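PDB 4LK4: VESB protease from Vibrio cholerae, which probably acts as a secreted serine endopeptidase of the trypsin-like S1 family, cleaving peptide bonds in protein substrates. Local coordinates for residues S293-C299 and C311-A316. The protein carries 1 engineered substitution. Residues are numbered along the deposited sequence; the frame is centred on the assembly and turned at random.
Sequences SVLSDGC and CSVEVA
Glu314 N donates an almost straight hydrogen bond to Ser296 O, 2.7 Å long with 174° at the hydrogen. Glu314 O takes two consecutive amides: Ser296 N, 3.2 Å away in the carbonyl plane on a lone pair, and Leu295 N, held only weakly. Leu295 and Ser296 thus share Glu314 in a classic beta bulge, where strand 292-297 turns a corner. Before the bulge, Ser293 and Ala316 form an antiparallel hydrogen-bonded pair, with Ala316 N to Ser293 O at 2.9 Å. Strand 292-297 lies at one edge of the sheet of the Ig-like domain, with strand 310-319 between it and strand 262-272. Past the bulge the chain enters helix 298-302. Asp297 is the N-cap: its OD1 caps a backbone N just beyond Cys299 and also lies 3.4 Å from Val313 CG2, while OD2 is hydrogen-bonded to Tyr280 OH. Gly298 N reaches Ser312 O in a weak, bent bond. One residue on, Cys299 SG and Cys311 SG are joined at 2.0 Å, covalently tying helix to strand; the CB-SG-SG-CB torsion is 83°, and Cys311 SG sits between its backbone N and carbonyl carbon (chi1 58°), within bonding distance of Cys299. Val313 CG2 also packs against Cys299 SG, with Leu331 touching both residues. On the face carrying Ser293, Ser296, Glu314 and Ala316, the bulged Leu295 lays its CG 3.8 Å from Ala316 CB, and extended Glu314 brings OE1 alongside Ser296 CB while OE2 bonds weakly to Ser265.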
# COMPACT_ATOMS: atom_id res chain seq x y z
N SER A 293 -1.43 -26.16 -10.07
CA SER A 293 -2.38 -26.57 -11.08
C SER A 293 -3.60 -25.66 -11.03
O SER A 293 -3.88 -25.05 -10.00
CB SER A 293 -2.77 -28.06 -10.90
OG SER A 293 -3.09 -28.40 -9.55
N VAL A 294 -4.30 -25.53 -12.15
CA VAL A 294 -5.52 -24.74 -12.25
C VAL A 294 -6.71 -25.67 -12.33
O VAL A 294 -6.94 -26.29 -13.34
CB VAL A 294 -5.52 -23.86 -13.52
CG1 VAL A 294 -6.82 -23.07 -13.63
CG2 VAL A 294 -4.32 -22.95 -13.52
N LEU A 295 -7.50 -25.78 -11.27
CA LEU A 295 -8.65 -26.67 -11.31
C LEU A 295 -9.77 -26.12 -12.17
O LEU A 295 -10.52 -26.87 -12.76
CB LEU A 295 -9.18 -26.90 -9.90
CG LEU A 295 -8.15 -27.44 -8.91
CD1 LEU A 295 -8.84 -27.88 -7.63
CD2 LEU A 295 -7.34 -28.58 -9.52
N SER A 296 -9.88 -24.81 -12.24
CA SER A 296 -11.00 -24.15 -12.90
C SER A 296 -10.55 -22.74 -13.23
O SER A 296 -10.00 -22.07 -12.38
CB SER A 296 -12.20 -24.10 -11.95
OG SER A 296 -13.40 -23.88 -12.66
N ASP A 297 -10.75 -22.31 -14.48
CA ASP A 297 -10.44 -20.96 -14.92
C ASP A 297 -11.70 -20.34 -15.50
O ASP A 297 -11.94 -20.43 -16.70
CB ASP A 297 -9.31 -20.97 -15.96
CG ASP A 297 -8.91 -19.56 -16.43
OD1 ASP A 297 -9.57 -18.55 -16.11
OD2 ASP A 297 -7.90 -19.47 -17.13
N GLY A 298 -12.49 -19.73 -14.64
CA GLY A 298 -13.70 -19.03 -15.05
C GLY A 298 -13.43 -17.91 -16.04
O GLY A 298 -14.26 -17.64 -16.90
N CYS A 299 -12.27 -17.27 -15.94
CA CYS A 299 -11.98 -16.16 -16.82
C CYS A 299 -11.86 -16.65 -18.25
O CYS A 299 -12.19 -15.92 -19.18
CB CYS A 299 -10.73 -15.41 -16.40
SG CYS A 299 -10.86 -14.66 -14.77
N CYS A 311 -14.83 -12.71 -12.85
CA CYS A 311 -14.53 -14.08 -13.20
C CYS A 311 -13.60 -14.58 -12.14
O CYS A 311 -12.88 -13.81 -11.52
CB CYS A 311 -13.90 -14.21 -14.59
SG CYS A 311 -12.37 -13.30 -14.85
N SER A 312 -13.61 -15.89 -11.94
CA SER A 312 -12.85 -16.49 -10.88
C SER A 312 -12.01 -17.59 -11.44
O SER A 312 -12.32 -18.18 -12.48
CB SER A 312 -13.79 -17.04 -9.81
OG SER A 312 -14.64 -16.01 -9.32
N VAL A 313 -10.94 -17.88 -10.72
CA VAL A 313 -10.02 -18.92 -11.06
C VAL A 313 -9.82 -19.71 -9.80
O VAL A 313 -9.74 -19.14 -8.71
CB VAL A 313 -8.70 -18.28 -11.49
CG1 VAL A 313 -7.57 -19.29 -11.45
CG2 VAL A 313 -8.83 -17.69 -12.89
N GLU A 314 -9.73 -21.03 -9.93
CA GLU A 314 -9.58 -21.90 -8.76
C GLU A 314 -8.30 -22.71 -8.91
O GLU A 314 -8.16 -23.52 -9.82
CB GLU A 314 -10.81 -22.79 -8.60
CG GLU A 314 -11.04 -23.34 -7.20
CD GLU A 314 -12.03 -24.53 -7.18
OE1 GLU A 314 -12.47 -25.05 -8.25
OE2 GLU A 314 -12.35 -24.97 -6.06
N VAL A 315 -7.33 -22.45 -8.03
CA VAL A 315 -6.01 -23.03 -8.18
C VAL A 315 -5.72 -23.98 -7.06
O VAL A 315 -6.34 -23.91 -6.01
CB VAL A 315 -4.89 -21.97 -8.23
CG1 VAL A 315 -5.22 -20.95 -9.30
CG2 VAL A 315 -4.68 -21.30 -6.88
N ALA A 316 -4.75 -24.85 -7.29
CA ALA A 316 -4.38 -25.84 -6.31
C ALA A 316 -2.88 -26.05 -6.21
O ALA A 316 -2.12 -25.74 -7.13
CB ALA A 316 -5.08 -27.16 -6.62